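Local coordinates for cellulose biosynthesis protein BcsG (Salmonella typhimurium LT2, PDB 5OLT) that is required for cellulose biosynthesis, this chain being the zinc-binding extramembrane domain of a membrane-bound member of the alkaline phosphatase family, at residues H82-H87 with D243-F248; F88-K93 with A294-F299. One frame throughout, in Å; residues are numbered along the deposited sequence.

Interaction 1: H82-H87 with D243-F248; sequences HPLWSH and DELDAF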
ATOM      1  N   HIS A  82     -12.398  -7.042 -13.936  1.00 13.52           N
ATOM      2  CA  HIS A  82     -13.137  -7.456 -12.765  1.00 11.56           C
ATOM      3  C   HIS A  82     -13.869  -6.237 -12.170  1.00 13.32           C
ATOM      4  O   HIS A  82     -13.264  -5.167 -12.076  1.00 13.67           O
ATOM      5  CB  HIS A  82     -12.217  -8.063 -11.703  1.00 12.18           C
ATOM      6  CG  HIS A  82     -12.990  -8.759 -10.635  1.00 11.45           C
ATOM      7  ND1 HIS A  82     -13.663  -8.082  -9.639  1.00 11.85           N
ATOM      8  CD2 HIS A  82     -13.285 -10.080 -10.469  1.00 11.03           C
ATOM      9  CE1 HIS A  82     -14.327  -8.960  -8.897  1.00 11.43           C
ATOM     10  NE2 HIS A  82     -14.099 -10.180  -9.372  1.00 10.83           N
ATOM     11  N   PRO A  83     -15.155  -6.388 -11.776  1.00 11.93           N
ATOM     12  CA  PRO A  83     -15.917  -5.262 -11.257  1.00 13.53           C
ATOM     13  C   PRO A  83     -15.278  -4.568 -10.052  1.00 13.46           C
ATOM     14  O   PRO A  83     -15.553  -3.397  -9.841  1.00 15.73           O
ATOM     15  CB  PRO A  83     -17.264  -5.881 -10.836  1.00 15.00           C
ATOM     16  CG  PRO A  83     -17.357  -7.188 -11.536  1.00 17.20           C
ATOM     17  CD  PRO A  83     -15.989  -7.602 -11.977  1.00 12.84           C
ATOM     18  N   LEU A  84     -14.419  -5.243  -9.283  1.00 12.94           N
ATOM     19  CA  LEU A  84     -13.801  -4.616  -8.094  1.00 12.37           C
ATOM     20  C   LEU A  84     -13.135  -3.292  -8.464  1.00 12.84           C
ATOM     21  O   LEU A  84     -13.278  -2.306  -7.734  1.00 13.31           O
ATOM     22  CB  LEU A  84     -12.761  -5.563  -7.462  1.00 13.23           C
ATOM     23  CG  LEU A  84     -11.985  -4.968  -6.257  1.00 14.66           C
ATOM     24  CD1 LEU A  84     -12.913  -4.795  -5.064  1.00 19.82           C
ATOM     25  CD2 LEU A  84     -10.826  -5.907  -5.966  1.00 16.20           C
ATOM     26  N   TRP A  85     -12.424  -3.247  -9.591  1.00 13.34           N
ATOM     27  CA  TRP A  85     -11.646  -2.057  -9.909  1.00 13.01           C
ATOM     28  C   TRP A  85     -12.521  -0.851 -10.084  1.00 14.26           C
ATOM     29  O   TRP A  85     -12.105   0.235  -9.748  1.00 16.97           O
ATOM     30  CB  TRP A  85     -10.722  -2.238 -11.134  1.00 14.81           C
ATOM     31  CG  TRP A  85      -9.922  -3.494 -11.023  1.00 14.48           C
ATOM     32  CD1 TRP A  85      -9.987  -4.581 -11.860  1.00 15.16           C
ATOM     33  CD2 TRP A  85      -8.962  -3.817 -10.010  1.00 14.02           C
ATOM     34  NE1 TRP A  85      -9.141  -5.557 -11.422  1.00 15.81           N
ATOM     35  CE2 TRP A  85      -8.483  -5.116 -10.304  1.00 14.83           C
ATOM     36  CE3 TRP A  85      -8.436  -3.128  -8.874  1.00 15.03           C
ATOM     37  CZ2 TRP A  85      -7.534  -5.755  -9.504  1.00 16.44           C
ATOM     38  CZ3 TRP A  85      -7.500  -3.780  -8.097  1.00 16.44           C
ATOM     39  CH2 TRP A  85      -7.069  -5.076  -8.416  1.00 16.92           C
ATOM     40  N   SER A  86     -13.725  -1.068 -10.601  0.70 14.30           N
ATOM     41  CA  SER A  86     -14.633   0.019 -10.853  0.70 15.13           C
ATOM     42  C   SER A  86     -15.333   0.503  -9.584  0.70 15.90           C
ATOM     43  O   SER A  86     -16.006   1.546  -9.632  0.70 19.14           O
ATOM     44  CB  SER A  86     -15.653  -0.405 -11.933  0.70 16.42           C
ATOM     45  OG  SER A  86     -16.568  -1.334 -11.397  0.70 18.45           O
ATOM     46  N   HIS A  87     -15.188  -0.221  -8.459  1.00 15.15           N
ATOM     47  CA  HIS A  87     -15.905   0.117  -7.265  0.70 15.94           C
ATOM     48  C   HIS A  87     -15.178   1.081  -6.348  1.00 16.48           C
ATOM     49  O   HIS A  87     -15.778   1.694  -5.491  1.00 19.16           O
ATOM     50  CB  HIS A  87     -16.394  -1.170  -6.598  0.70 17.41           C
ATOM     51  CG  HIS A  87     -17.397  -1.911  -7.441  0.70 17.58           C
ATOM     52  ND1 HIS A  87     -17.682  -3.245  -7.271  0.70 19.58           N
ATOM     53  CD2 HIS A  87     -18.138  -1.510  -8.504  0.70 19.83           C
ATOM     54  CE1 HIS A  87     -18.584  -3.627  -8.155  0.70 20.80           C
ATOM     55  NE2 HIS A  87     -18.858  -2.600  -8.933  0.70 21.40           N
ATOM     56  N   ASP A 243     -13.851 -11.335  -5.886  1.00  9.64           N
ATOM     57  CA  ASP A 243     -15.283 -11.552  -5.618  1.00  9.67           C
ATOM     58  C   ASP A 243     -15.611 -11.425  -4.133  1.00  9.56           C
ATOM     59  O   ASP A 243     -16.652 -10.827  -3.778  1.00  9.99           O
ATOM     60  CB  ASP A 243     -15.696 -12.938  -6.129  1.00 10.65           C
ATOM     61  CG  ASP A 243     -15.863 -12.979  -7.668  1.00 12.65           C
ATOM     62  OD1 ASP A 243     -15.972 -11.898  -8.310  1.00 14.71           O
ATOM     63  OD2 ASP A 243     -15.894 -14.126  -8.202  1.00 16.16           O
ATOM     64  N   GLU A 244     -14.705 -11.899  -3.256  1.00  9.52           N
ATOM     65  CA  GLU A 244     -14.955 -11.761  -1.830  1.00  9.92           C
ATOM     66  C   GLU A 244     -14.830 -10.312  -1.375  1.00 10.22           C
ATOM     67  O   GLU A 244     -15.636  -9.871  -0.564  1.00 10.53           O
ATOM     68  CB  GLU A 244     -14.062 -12.686  -1.023  1.00 10.88           C
ATOM     69  CG  GLU A 244     -14.484 -14.135  -1.194  1.00 11.70           C
ATOM     70  CD  GLU A 244     -13.864 -15.072  -0.179  1.00 12.72           C
ATOM     71  OE1 GLU A 244     -12.887 -14.718   0.524  1.00 14.36           O
ATOM     72  OE2 GLU A 244     -14.374 -16.228  -0.098  1.00 13.87           O
ATOM     73  N   LEU A 245     -13.837  -9.586  -1.892  1.00  9.69           N
ATOM     74  CA  LEU A 245     -13.720  -8.170  -1.530  1.00 10.91           C
ATOM     75  C   LEU A 245     -14.938  -7.391  -2.011  1.00 11.55           C
ATOM     76  O   LEU A 245     -15.467  -6.560  -1.266  1.00 11.81           O
ATOM     77  CB  LEU A 245     -12.432  -7.570  -2.094  1.00 11.60           C
ATOM     78  CG  LEU A 245     -11.141  -8.114  -1.479  1.00 11.04           C
ATOM     79  CD1 LEU A 245      -9.955  -7.520  -2.239  1.00 12.70           C
ATOM     80  CD2 LEU A 245     -11.058  -7.788   0.017  1.00 15.23           C
ATOM     81  N   ASP A 246     -15.403  -7.664  -3.228  0.70 11.46           N
ATOM     82  CA  ASP A 246     -16.578  -6.968  -3.718  0.70 13.85           C
ATOM     83  C   ASP A 246     -17.818  -7.288  -2.911  0.70 11.73           C
ATOM     84  O   ASP A 246     -18.614  -6.386  -2.624  0.70 13.34           O
ATOM     85  CB  ASP A 246     -16.790  -7.279  -5.201  0.70 16.32           C
ATOM     86  CG  ASP A 246     -17.384  -6.119  -5.948  0.70 18.31           C
ATOM     87  OD1 ASP A 246     -16.958  -4.953  -5.709  0.70 18.66           O
ATOM     88  OD2 ASP A 246     -18.276  -6.377  -6.771  0.70 21.66           O
ATOM     89  N   ALA A 247     -17.975  -8.546  -2.502  1.00 11.76           N
ATOM     90  CA  ALA A 247     -19.084  -8.962  -1.656  1.00 12.38           C
ATOM     91  C   ALA A 247     -18.994  -8.222  -0.324  1.00 13.42           C
ATOM     92  O   ALA A 247     -20.009  -7.721   0.172  1.00 15.03           O
ATOM     93  CB  ALA A 247     -19.081 -10.459  -1.457  1.00 13.02           C
ATOM     94  N   PHE A 248     -17.789  -8.110   0.235  1.00 11.67           N
ATOM     95  CA  PHE A 248     -17.639  -7.375   1.452  1.00 12.59           C
ATOM     96  C   PHE A 248     -17.935  -5.889   1.303  1.00 12.04           C
ATOM     97  O   PHE A 248     -18.559  -5.300   2.194  1.00 13.06           O
ATOM     98  CB  PHE A 248     -16.248  -7.585   2.059  1.00 12.60           C
ATOM     99  CG  PHE A 248     -16.160  -6.992   3.414  1.00 13.41           C
ATOM    100  CD1 PHE A 248     -16.981  -7.530   4.437  1.00 15.72           C
ATOM    101  CD2 PHE A 248     -15.351  -5.910   3.674  1.00 14.77           C
ATOM    102  CE1 PHE A 248     -16.961  -7.023   5.706  1.00 15.27           C
ATOM    103  CE2 PHE A 248     -15.338  -5.362   4.997  1.00 14.74           C
ATOM    104  CZ  PHE A 248     -16.166  -5.919   5.983  1.00 15.82           C
TER
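His82 reaches Asp243 through NE2, which donates to OD1 over 2.8 Å with an N-H...O angle of 146°. That oxygen sits near the imidazole plane at the ring edge, yet the nitrogen meets it from above the carboxylate plane, the two flat groups being turned 44° apart. The other ring nitrogen is used as well: Leu84 N donates to ND1 at 3.0 Å in a nearly straight bond (170°). With one nitrogen donating and the other accepting, both polar atoms of this buried ring are satisfied, and its rotation is fixed from two sides. Pro83 CD lies over one face of the ring, toward the rim, and Phe242 meets it edge-to-face. Asp243 is equally well supplied, because its OD2 accepts from Gln239 NE2.

One turn further along the same helix, Asp246 OD1 is paired with His87 ND1 as a hydrogen bond in the conformer described here, with ring and carboxylate nearly coplanar. The 2.4 Å between His87 ND1 and Asp246 OD1 is too short to be taken at face value, and with two conformers deposited for each residue this length is doubtful. Between these polar pairs lies Leu84, whose CD1 is 4.1 Å from Leu245 CB; its side chain also touches Phe242 and Phe249 of the long helix. On the 82-87 side, Pro83 O accepts from Ser86 OG at 2.8 Å, in the carbonyl plane and on a lone pair, again for one of two serine conformers.

None of the four polar residues belongs to the zinc site of Cys67, Ser102, Glu266 and His267. Helix 84-87 is packed against helix 234-255 by a well-formed histidine-carboxylate hydrogen bond, a less certain second one to an aspartate three residues on, and histidine capping of the short helix.

Interaction 2: F88-K93 with A294-F299; sequences FDILFK and AGVKFF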
ATOM      1  N   PHE A  88     -13.908   1.311  -6.608  1.00 12.47           N
ATOM      2  CA  PHE A  88     -13.152   2.275  -5.786  1.00 11.77           C
ATOM      3  C   PHE A  88     -13.556   3.714  -6.047  1.00 11.53           C
ATOM      4  O   PHE A  88     -14.097   4.036  -7.097  1.00 14.04           O
ATOM      5  CB  PHE A  88     -11.645   2.124  -6.081  1.00 11.65           C
ATOM      6  CG  PHE A  88     -11.052   0.859  -5.524  1.00 12.00           C
ATOM      7  CD1 PHE A  88     -10.786   0.746  -4.162  1.00 12.30           C
ATOM      8  CD2 PHE A  88     -10.807  -0.211  -6.363  1.00 13.07           C
ATOM      9  CE1 PHE A  88     -10.255  -0.435  -3.654  1.00 13.28           C
ATOM     10  CE2 PHE A  88     -10.295  -1.421  -5.870  1.00 12.48           C
ATOM     11  CZ  PHE A  88     -10.022  -1.529  -4.514  1.00 12.77           C
ATOM     12  N   ASP A  89     -13.278   4.576  -5.089  1.00 10.68           N
ATOM     13  CA  ASP A  89     -13.423   6.004  -5.296  1.00 10.70           C
ATOM     14  C   ASP A  89     -12.179   6.594  -5.908  1.00 11.25           C
ATOM     15  O   ASP A  89     -12.266   7.516  -6.695  1.00 11.56           O
ATOM     16  CB  ASP A  89     -13.721   6.729  -3.991  1.00 11.80           C
ATOM     17  CG  ASP A  89     -15.042   6.352  -3.385  1.00 12.29           C
ATOM     18  OD1 ASP A  89     -15.977   5.923  -4.130  1.00 14.69           O
ATOM     19  OD2 ASP A  89     -15.171   6.529  -2.151  1.00 12.68           O
ATOM     20  N   ILE A  90     -11.010   6.059  -5.552  1.00 10.84           N
ATOM     21  CA  ILE A  90      -9.706   6.548  -5.984  1.00 10.71           C
ATOM     22  C   ILE A  90      -8.892   5.327  -6.381  1.00 10.08           C
ATOM     23  O   ILE A  90      -8.845   4.351  -5.607  1.00 11.19           O
ATOM     24  CB  ILE A  90      -9.010   7.299  -4.834  1.00 10.67           C
ATOM     25  CG1 ILE A  90      -9.827   8.503  -4.364  1.00 11.40           C
ATOM     26  CG2 ILE A  90      -7.584   7.691  -5.255  1.00 13.20           C
ATOM     27  CD1 ILE A  90      -9.343   9.067  -3.028  1.00 12.63           C
ATOM     28  N   LEU A  91      -8.241   5.362  -7.526  1.00  9.55           N
ATOM     29  CA  LEU A  91      -7.450   4.209  -7.975  1.00  9.60           C
ATOM     30  C   LEU A  91      -6.116   4.706  -8.495  1.00 10.64           C
ATOM     31  O   LEU A  91      -6.071   5.538  -9.425  1.00 10.63           O
ATOM     32  CB  LEU A  91      -8.249   3.449  -9.056  1.00 11.98           C
ATOM     33  CG  LEU A  91      -7.645   2.170  -9.619  1.00 12.60           C
ATOM     34  CD1 LEU A  91      -7.423   1.139  -8.515  1.00 14.65           C
ATOM     35  CD2 LEU A  91      -8.576   1.611 -10.695  1.00 14.71           C
ATOM     36  N   PHE A  92      -5.034   4.199  -7.905  1.00 10.75           N
ATOM     37  CA  PHE A  92      -3.695   4.579  -8.375  1.00 10.39           C
ATOM     38  C   PHE A  92      -3.232   3.687  -9.515  1.00 10.65           C
ATOM     39  O   PHE A  92      -3.324   2.449  -9.429  1.00 12.35           O
ATOM     40  CB  PHE A  92      -2.698   4.423  -7.214  1.00 10.39           C
ATOM     41  CG  PHE A  92      -2.867   5.441  -6.114  1.00 10.81           C
ATOM     42  CD1 PHE A  92      -3.788   5.237  -5.076  1.00 11.06           C
ATOM     43  CD2 PHE A  92      -2.059   6.568  -6.070  1.00 10.95           C
ATOM     44  CE1 PHE A  92      -3.934   6.161  -4.046  1.00 12.74           C
ATOM     45  CE2 PHE A  92      -2.187   7.503  -5.033  1.00 11.39           C
ATOM     46  CZ  PHE A  92      -3.122   7.306  -4.001  1.00 12.36           C
ATOM     47  N   LYS A  93      -2.688   4.309 -10.560  1.00 11.12           N
ATOM     48  CA  LYS A  93      -2.190   3.622 -11.743  1.00 10.56           C
ATOM     49  C   LYS A  93      -0.672   3.478 -11.793  1.00 11.03           C
ATOM     50  O   LYS A  93      -0.163   2.665 -12.511  1.00 11.76           O
ATOM     51  CB  LYS A  93      -2.720   4.303 -13.017  1.00 12.41           C
ATOM     52  CG  LYS A  93      -4.243   4.294 -13.169  1.00 16.14           C
ATOM     53  CD  LYS A  93      -4.781   2.869 -13.142  1.00 18.49           C
ATOM     54  CE  LYS A  93      -6.292   2.808 -13.348  1.00 24.98           C
ATOM     55  NZ  LYS A  93      -6.655   3.207 -14.732  1.00 30.83           N
ATOM     56  N   ALA A 294      -3.310   0.085  -6.096  1.00 12.08           N
ATOM     57  CA  ALA A 294      -3.766   0.598  -4.827  1.00 10.84           C
ATOM     58  C   ALA A 294      -5.038   1.410  -5.039  1.00 10.24           C
ATOM     59  O   ALA A 294      -5.172   2.160  -6.021  1.00 11.61           O
ATOM     60  CB  ALA A 294      -2.675   1.464  -4.220  1.00 11.63           C
ATOM     61  N   GLY A 295      -5.989   1.252  -4.124  1.00 10.53           N
ATOM     62  CA  GLY A 295      -7.280   1.935  -4.251  1.00 11.70           C
ATOM     63  C   GLY A 295      -7.810   2.354  -2.911  1.00 10.87           C
ATOM     64  O   GLY A 295      -7.470   1.782  -1.860  1.00 11.15           O
ATOM     65  N   VAL A 296      -8.709   3.336  -2.938  1.00 10.24           N
ATOM     66  CA  VAL A 296      -9.352   3.822  -1.722  1.00  9.58           C
ATOM     67  C   VAL A 296     -10.837   3.897  -2.002  1.00 10.39           C
ATOM     68  O   VAL A 296     -11.242   4.326  -3.084  1.00 10.39           O
ATOM     69  CB  VAL A 296      -8.822   5.224  -1.336  1.00 11.37           C
ATOM     70  CG1 VAL A 296      -9.453   5.721  -0.032  1.00 13.39           C
ATOM     71  CG2 VAL A 296      -7.291   5.208  -1.192  1.00 12.58           C
ATOM     72  N   LYS A 297     -11.624   3.461  -1.036  0.70 10.32           N
ATOM     73  CA  LYS A 297     -13.088   3.586  -1.129  0.70 10.93           C
ATOM     74  C   LYS A 297     -13.609   4.079   0.205  0.70 11.30           C
ATOM     75  O   LYS A 297     -13.204   3.587   1.261  0.70 10.74           O
ATOM     76  CB  LYS A 297     -13.737   2.227  -1.442  0.70 12.68           C
ATOM     77  CG  LYS A 297     -15.219   2.292  -1.813  0.70 14.20           C
ATOM     78  CD  LYS A 297     -15.700   0.959  -2.390  0.70 14.50           C
ATOM     79  CE  LYS A 297     -17.213   0.972  -2.612  0.70 16.85           C
ATOM     80  NZ  LYS A 297     -17.685   2.017  -3.555  0.70 17.35           N
ATOM     81  N   PHE A 298     -14.515   5.047   0.156  1.00 11.18           N
ATOM     82  CA  PHE A 298     -15.190   5.528   1.375  1.00 12.11           C
ATOM     83  C   PHE A 298     -16.625   5.011   1.435  1.00 13.25           C
ATOM     84  O   PHE A 298     -17.338   4.984   0.406  1.00 18.01           O
ATOM     85  CB  PHE A 298     -15.215   7.052   1.406  1.00 12.67           C
ATOM     86  CG  PHE A 298     -13.847   7.691   1.454  1.00 11.89           C
ATOM     87  CD1 PHE A 298     -13.230   7.960   2.693  1.00 14.12           C
ATOM     88  CD2 PHE A 298     -13.184   8.053   0.275  1.00 13.33           C
ATOM     89  CE1 PHE A 298     -11.970   8.568   2.732  1.00 13.71           C
ATOM     90  CE2 PHE A 298     -11.931   8.638   0.313  1.00 13.90           C
ATOM     91  CZ  PHE A 298     -11.327   8.918   1.551  1.00 13.34           C
ATOM     92  N   PHE A 299     -17.027   4.558   2.607  1.00 11.10           N
ATOM     93  CA  PHE A 299     -18.368   4.028   2.839  1.00 12.11           C
ATOM     94  C   PHE A 299     -19.031   4.901   3.884  1.00 12.89           C
ATOM     95  O   PHE A 299     -18.355   5.448   4.782  1.00 13.51           O
ATOM     96  CB  PHE A 299     -18.308   2.603   3.373  1.00 12.58           C
ATOM     97  CG  PHE A 299     -17.734   1.622   2.388  1.00 12.60           C
ATOM     98  CD1 PHE A 299     -16.349   1.439   2.275  1.00 12.65           C
ATOM     99  CD2 PHE A 299     -18.577   0.897   1.575  1.00 15.04           C
ATOM    100  CE1 PHE A 299     -15.820   0.539   1.373  1.00 13.73           C
ATOM    101  CE2 PHE A 299     -18.036   0.005   0.642  1.00 17.44           C
ATOM    102  CZ  PHE A 299     -16.668  -0.177   0.567  1.00 14.67           C
TER
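Asp89 and Ile90 both face Val296, so that one carbonyl serves two consecutive amides: Val296 O accepts from Asp89 N at 2.9 Å and from Ile90 N at 3.0 Å, both donors lying in the carbonyl plane. This is a classic beta bulge where strand 90-96 begins to pair antiparallel with strand 291-299. The next bond runs the other way, Val296 N donating to Ile90 O at 2.9 Å.

On the other side of the bulge, the Asp89 side chain continues the pairing in place of a backbone acceptor. With CG anti to the carbonyl carbon and beside its own backbone N (chi1 -65°), the carboxylate extends toward 294-299, where OD2 accepts from Phe298 N at 2.8 Å. The bond is nearly straight (168°), although the donor comes from above the carboxylate plane. The same OD2 lies at the edge of the Phe298 ring, 3.5 Å from CD2, with carboxylate and ring planes only 12° apart.

Gly295 lies under the Phe88 ring: its CA is 4.0 Å from the ring centroid, a CH-pi contact over the face, close in because no side chain intervenes. On the opposite face of the sheet, Ile90 CB meets Val296 CB at 4.1 Å, and Phe92 CD1 rests on the methyl of Ala294 at 4.0 Å.

Helix 318-328 covers this second face, with Leu324 touching Ile90, Phe92 and Val296. The pair lies within the mixed central sheet: strand 310-312 bonds through Ile310 and Ile312 to the flank of 88-93 turned away from 294-299, while Gly295 bonds to Val263 of strand 259-265 across the other flank of 294-299.

In the fold
Following the chain from the N terminus, residues 82-87 and 88-93 come one after the other, as a short helix running into a strand. The first partner, 243-248, arrives after 155 intervening residues and closes the loop of interaction 1; the second, 294-299, follows later and closes that of interaction 2, across 200 residues. Because the segments alternate, the two loops cross. Interaction 1 ties helix 84-87 to helix 234-255, whereas interaction 2 sets strand 90-96 in the central sheet. Their centres are about 12 Å apart, and they touch directly: Lys297 NZ lies 2.7 Å from His87 O, a probable hydrogen bond, and Leu91 CD2 packs on Trp85 O.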